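Local coordinates for GDP-perosamine synthase (Caulobacter crescentus, PDB 3BN1), which catalyses the PLP-dependent transfer of an amino group from L-glutamate to GDP-4-keto-6-deoxy-D-mannose, giving GDP-perosamine for the O-antigen of lipopolysaccharide, at residues R38-F43 / M234-A239; G137-M142 / V164-R169. All blocks are in the same frame, centred on the assembly; numbering follows the deposited sequence.

Contact 1: R38-F43 / M234-A239; sequences RFIVEF and MTNIQA
Ala239 CB presses directly on the backbone of helix 38-51, 3.4 Å from Ile40 N and 3.5 Å from Phe39 C, where that helix meets the start of helix 236-247 in the aspartate aminotransferase (fold-type I) architecture of this family. A CA-CA distance of 5.0 Å between Ile40 and Ala239 measures how close the two backbones come. Around this methyl group lie CB of Phe39, CG1 of Ile40 and CB of Phe43.

Asn236 adds the polar component. With CG anti to its backbone N (chi1 -160°), its amide reaches the first turn of the facing helix, where Phe39 N lies 3.0 Å from Asn236 OD1 and Ile40 N donates a weak bond to the same oxygen (3.4 Å, N-H...O angle 150°). The positive end of that helix would be expected to favour an oxygen there. ND2 of the same amide lies at the edge of the Phe39 ring, near its plane, and donates to Trp32 O, which fixes the amide's rotation. At the other flank, Met234 SD makes an edge-on Met-aromatic contact with Phe43, 5.2 Å from the ring centroid and 86° off its normal.

Further out, Thr235, Ile237 and Gln238 pack on the second subunit. Just before Asn236, Thr235 is the N-cap and forms a capping box with Gln238: Gln238 N donates to Thr235 OG1 (2.9 Å), and Thr235 N returns a bond to Gln238 OE1 (3.0 Å) from well above the carbonyl plane.

Contact 2: G137-M142 / V164-R169; sequences GQICDM and VGATYR
Tyr168 OH gives its proton to Asp141 OD1 in a short 2.5 Å bond, and the same hydroxyl sits 3.2 Å above the guanidinium plane of Arg169, over its centre. The hydroxyl meets OD1 nearly along the carboxylate C-O axis, with ring and carboxylate planes 57° apart. OD1 is also above the guanidinium, 3.8 Å from Arg169 NH2, a long, purely electrostatic pairing, because the oxygen stands far from the guanidinium plane; Arg169 has its stronger partner in Asp143. The nearby positive charge would be expected to strengthen the hydroxyl as a donor.

Tyr168 CG is anti to the backbone N (chi1 177°), which sends the ring across to the turn 140-142. Met142 CB lies over one face, displaced toward the ring's edge, in a CH-pi contact 4.1 Å from the centroid and 19° off the normal, while Arg169 CG lies over the opposite face. Asp141 is the centre of an inverse gamma turn, closed by a weak Met142 N to Cys140 O bond. Its own side chain makes no capping bond; Asp143 N instead donates to Tyr168 OH.

Farther along, Ile139 uses both branches: CD1 meets Ala166 CB at 3.6 Å, and CG2 meets Tyr168 CB at 3.8 Å. The contact thus sets the loop leading from strand 127-130 into helix 142-151 against the small hairpin of strands 167-168 and 171-172, with Tyr168 also touching Pro144 on that helix.

Both contacts are largely buried, yet contact 2 lies nearer the middle of the chain, its centre about 11 Å from the chain centre against about 20 Å for contact 1. In each, the exposed touching residue is an arginine, Arg38 or Arg169. Contact 1 joins two helix starts and backs onto the second subunit; no other chain of the assembly touches contact 2, which joins loop and hairpin. Contact 1 is chiefly apolar helix packing with one weak amide bond and a Met-aromatic contact; contact 2 adds a charged, tyrosine-centred cluster to its Ile139-Ala166 packing. Helix 38-51 carries 38-43, and its Phe47 and Tyr50 pack on Val164, which takes no part in contact 2 itself.

Contact 1: R38-F43 / M234-A239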
loop_
_atom_site.group_PDB
_atom_site.type_symbol
_atom_site.label_atom_id
_atom_site.label_comp_id
_atom_site.label_asym_id
_atom_site.label_seq_id
_atom_site.Cartn_x
_atom_site.Cartn_y
_atom_site.Cartn_z
ATOM N N ARG A 38 16.035 3.387 -10.344
ATOM C CA ARG A 38 16.031 4.532 -11.265
ATOM C C ARG A 38 14.649 5.108 -11.587
ATOM O O ARG A 38 14.408 6.325 -11.549
ATOM C CB ARG A 38 16.764 4.203 -12.600
ATOM C CG ARG A 38 15.832 4.057 -13.870
ATOM C CD ARG A 38 16.448 3.858 -15.313
ATOM N NE ARG A 38 15.622 4.567 -16.312
ATOM C CZ ARG A 38 15.591 4.355 -17.633
ATOM N NH1 ARG A 38 16.374 3.439 -18.179
ATOM N NH2 ARG A 38 14.779 5.057 -18.435
ATOM N N PHE A 39 13.751 4.236 -12.002
ATOM C CA PHE A 39 12.437 4.731 -12.408
ATOM C C PHE A 39 11.743 5.554 -11.326
ATOM O O PHE A 39 11.113 6.586 -11.613
ATOM C CB PHE A 39 11.610 3.556 -12.896
ATOM C CG PHE A 39 12.152 2.938 -14.162
ATOM C CD1 PHE A 39 12.239 3.679 -15.349
ATOM C CD2 PHE A 39 12.541 1.619 -14.202
ATOM C CE1 PHE A 39 12.674 3.104 -16.527
ATOM C CE2 PHE A 39 12.985 1.049 -15.375
ATOM C CZ PHE A 39 13.066 1.795 -16.533
ATOM N N ILE A 40 11.838 5.093 -10.077
ATOM C CA ILE A 40 11.213 5.839 -8.976
ATOM C C ILE A 40 11.682 7.319 -8.945
ATOM O O ILE A 40 10.896 8.309 -8.946
ATOM C CB ILE A 40 11.368 5.087 -7.601
ATOM C CG1 ILE A 40 11.042 3.606 -7.759
ATOM C CG2 ILE A 40 10.456 5.718 -6.568
ATOM C CD1 ILE A 40 11.041 2.814 -6.450
ATOM N N VAL A 41 12.993 7.488 -8.914
ATOM C CA VAL A 41 13.521 8.830 -8.858
ATOM C C VAL A 41 13.181 9.594 -10.177
ATOM O O VAL A 41 12.877 10.798 -10.157
ATOM C CB VAL A 41 15.041 8.713 -8.591
ATOM C CG1 VAL A 41 15.745 8.187 -9.837
ATOM C CG2 VAL A 41 15.625 10.006 -8.050
ATOM N N GLU A 42 13.287 8.903 -11.316
ATOM C CA GLU A 42 12.991 9.560 -12.593
ATOM C C GLU A 42 11.543 9.985 -12.694
ATOM O O GLU A 42 11.229 11.106 -13.088
ATOM C CB GLU A 42 13.341 8.704 -13.798
ATOM C CG GLU A 42 14.827 8.492 -13.940
ATOM C CD GLU A 42 15.186 7.789 -15.237
ATOM O OE1 GLU A 42 14.394 6.926 -15.667
ATOM O OE2 GLU A 42 16.250 8.103 -15.815
ATOM N N PHE A 43 10.673 9.070 -12.323
ATOM C CA PHE A 43 9.252 9.368 -12.338
ATOM C C PHE A 43 8.931 10.505 -11.367
ATOM O O PHE A 43 8.248 11.487 -11.729
ATOM C CB PHE A 43 8.490 8.089 -11.928
ATOM C CG PHE A 43 6.994 8.210 -12.071
ATOM C CD1 PHE A 43 6.433 9.066 -13.041
ATOM C CD2 PHE A 43 6.137 7.499 -11.210
ATOM C CE1 PHE A 43 5.032 9.165 -13.181
ATOM C CE2 PHE A 43 4.716 7.629 -11.333
ATOM C CZ PHE A 43 4.169 8.457 -12.315
ATOM N N MET A 234 6.265 3.076 -3.574
ATOM C CA MET A 234 5.947 2.605 -4.925
ATOM C C MET A 234 7.068 1.641 -5.392
ATOM O O MET A 234 8.245 1.868 -5.057
ATOM C CB MET A 234 5.953 3.797 -5.916
ATOM C CG MET A 234 5.462 3.358 -7.288
ATOM S SD MET A 234 5.376 4.699 -8.447
ATOM C CE MET A 234 3.766 5.516 -8.006
ATOM N N THR A 235 6.736 0.596 -6.158
ATOM C CA THR A 235 7.780 -0.235 -6.728
ATOM C C THR A 235 8.439 0.439 -7.965
ATOM O O THR A 235 7.859 1.341 -8.618
ATOM C CB THR A 235 7.274 -1.595 -7.220
ATOM O OG1 THR A 235 6.268 -1.456 -8.277
ATOM C CG2 THR A 235 6.825 -2.410 -6.036
ATOM N N ASN A 236 9.647 -0.020 -8.294
ATOM C CA ASN A 236 10.373 0.480 -9.456
ATOM C C ASN A 236 9.588 0.071 -10.695
ATOM O O ASN A 236 9.634 0.772 -11.706
ATOM C CB ASN A 236 11.786 -0.138 -9.511
ATOM C CG ASN A 236 12.782 0.661 -10.394
ATOM O OD1 ASN A 236 12.803 1.897 -10.407
ATOM N ND2 ASN A 236 13.664 -0.071 -11.083
ATOM N N ILE A 237 8.900 -1.070 -10.648
ATOM C CA ILE A 237 8.078 -1.521 -11.784
ATOM C C ILE A 237 6.896 -0.556 -12.009
ATOM O O ILE A 237 6.680 -0.109 -13.134
ATOM C CB ILE A 237 7.513 -3.004 -11.572
ATOM C CG1 ILE A 237 8.635 -4.036 -11.899
ATOM C CG2 ILE A 237 6.289 -3.200 -12.499
ATOM C CD1 ILE A 237 8.288 -5.544 -11.805
ATOM N N GLN A 238 6.190 -0.181 -10.935
ATOM C CA GLN A 238 5.091 0.774 -11.063
ATOM C C GLN A 238 5.644 2.118 -11.556
ATOM O O GLN A 238 5.016 2.792 -12.354
ATOM C CB GLN A 238 4.389 1.020 -9.704
ATOM C CG GLN A 238 3.629 -0.194 -9.122
ATOM C CD GLN A 238 3.554 -0.172 -7.590
ATOM O OE1 GLN A 238 4.279 -0.901 -6.941
ATOM N NE2 GLN A 238 2.707 0.675 -7.035
ATOM N N ALA A 239 6.809 2.533 -11.066
ATOM C CA ALA A 239 7.351 3.844 -11.498
ATOM C C ALA A 239 7.750 3.787 -12.978
ATOM O O ALA A 239 7.699 4.792 -13.714
ATOM C CB ALA A 239 8.573 4.292 -10.649
#

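Contact 2: G137-M142 / V164-R169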
loop_
_atom_site.group_PDB
_atom_site.type_symbol
_atom_site.label_atom_id
_atom_site.label_comp_id
_atom_site.label_asym_id
_atom_site.label_seq_id
_atom_site.Cartn_x
_atom_site.Cartn_y
_atom_site.Cartn_z
ATOM N N GLY A 137 -11.688 15.700 -13.510
ATOM C CA GLY A 137 -10.585 16.313 -14.251
ATOM C C GLY A 137 -10.654 17.821 -14.263
ATOM O O GLY A 137 -9.899 18.491 -14.987
ATOM N N GLN A 138 -11.566 18.368 -13.469
ATOM C CA GLN A 138 -11.737 19.810 -13.428
ATOM C C GLN A 138 -11.292 20.324 -12.062
ATOM O O GLN A 138 -11.881 19.908 -11.042
ATOM C CB GLN A 138 -13.236 20.151 -13.588
ATOM C CG GLN A 138 -13.543 21.631 -13.587
ATOM C CD GLN A 138 -14.782 22.036 -14.377
ATOM O OE1 GLN A 138 -14.719 23.048 -15.113
ATOM N NE2 GLN A 138 -15.863 21.235 -14.325
ATOM N N ILE A 139 -10.364 21.293 -12.057
ATOM C CA ILE A 139 -9.900 21.944 -10.775
ATOM C C ILE A 139 -10.983 22.792 -10.088
ATOM O O ILE A 139 -11.710 23.539 -10.752
ATOM C CB ILE A 139 -8.578 22.729 -11.018
ATOM C CG1 ILE A 139 -7.455 21.739 -11.440
ATOM C CG2 ILE A 139 -8.180 23.545 -9.789
ATOM C CD1 ILE A 139 -6.145 22.316 -11.943
ATOM N N CYS A 140 -11.128 22.676 -8.762
ATOM C CA CYS A 140 -12.107 23.496 -8.054
ATOM C C CYS A 140 -11.700 24.961 -8.170
ATOM O O CYS A 140 -10.596 25.277 -8.632
ATOM C CB CYS A 140 -12.019 23.199 -6.561
ATOM S SG CYS A 140 -12.392 21.457 -6.164
ATOM N N ASP A 141 -12.609 25.847 -7.760
ATOM C CA ASP A 141 -12.317 27.276 -7.798
ATOM C C ASP A 141 -11.363 27.651 -6.675
ATOM O O ASP A 141 -11.763 28.110 -5.593
ATOM C CB ASP A 141 -13.603 28.098 -7.723
ATOM C CG ASP A 141 -13.406 29.531 -8.271
ATOM O OD1 ASP A 141 -12.325 29.891 -8.788
ATOM O OD2 ASP A 141 -14.367 30.312 -8.236
ATOM N N MET A 142 -10.097 27.414 -6.954
ATOM C CA MET A 142 -9.030 27.560 -5.967
ATOM C C MET A 142 -8.781 28.859 -5.274
ATOM O O MET A 142 -8.549 28.905 -4.077
ATOM C CB MET A 142 -7.723 26.920 -6.435
ATOM C CG MET A 142 -7.863 25.444 -6.720
ATOM S SD MET A 142 -8.317 24.490 -5.211
ATOM C CE MET A 142 -6.930 24.845 -4.046
ATOM N N VAL A 164 -4.799 14.844 -13.294
ATOM C CA VAL A 164 -3.427 15.005 -13.739
ATOM C C VAL A 164 -3.504 15.800 -15.053
ATOM O O VAL A 164 -4.303 15.511 -15.961
ATOM C CB VAL A 164 -2.705 13.656 -13.974
ATOM C CG1 VAL A 164 -3.450 12.840 -15.012
ATOM C CG2 VAL A 164 -1.327 13.969 -14.520
ATOM N N GLY A 165 -2.693 16.843 -15.138
ATOM C CA GLY A 165 -2.695 17.643 -16.353
ATOM C C GLY A 165 -3.587 18.870 -16.364
ATOM O O GLY A 165 -3.482 19.671 -17.284
ATOM N N ALA A 166 -4.535 18.962 -15.432
ATOM C CA ALA A 166 -5.465 20.080 -15.419
ATOM C C ALA A 166 -4.706 21.344 -14.988
ATOM O O ALA A 166 -3.668 21.280 -14.331
ATOM C CB ALA A 166 -6.704 19.745 -14.419
ATOM N N THR A 167 -5.214 22.510 -15.338
ATOM C CA THR A 167 -4.549 23.744 -14.910
ATOM C C THR A 167 -5.620 24.739 -14.436
ATOM O O THR A 167 -6.805 24.642 -14.775
ATOM C CB THR A 167 -3.745 24.441 -16.055
ATOM O OG1 THR A 167 -4.654 24.706 -17.138
ATOM C CG2 THR A 167 -2.583 23.584 -16.516
ATOM N N TYR A 168 -5.168 25.740 -13.696
ATOM C CA TYR A 168 -6.059 26.722 -13.126
ATOM C C TYR A 168 -5.269 28.021 -13.066
ATOM O O TYR A 168 -4.219 28.110 -12.407
ATOM C CB TYR A 168 -6.415 26.270 -11.696
ATOM C CG TYR A 168 -7.286 27.253 -10.952
ATOM C CD1 TYR A 168 -8.691 27.172 -11.066
ATOM C CD2 TYR A 168 -6.723 28.299 -10.183
ATOM C CE1 TYR A 168 -9.522 28.096 -10.450
ATOM C CE2 TYR A 168 -7.565 29.256 -9.539
ATOM C CZ TYR A 168 -8.968 29.145 -9.669
ATOM O OH TYR A 168 -9.824 30.042 -9.010
ATOM N N ARG A 169 -5.777 29.024 -13.763
ATOM C CA ARG A 169 -5.133 30.330 -13.764
ATOM C C ARG A 169 -3.595 30.292 -13.758
ATOM O O ARG A 169 -2.910 30.956 -12.955
ATOM C CB ARG A 169 -5.720 31.173 -12.647
ATOM C CG ARG A 169 -7.240 31.318 -12.845
ATOM C CD ARG A 169 -7.789 32.120 -11.715
ATOM N NE ARG A 169 -9.271 32.230 -11.779
ATOM C CZ ARG A 169 -10.063 32.754 -10.816
ATOM N NH1 ARG A 169 -9.556 33.243 -9.679
ATOM N NH2 ARG A 169 -11.387 32.799 -10.967
#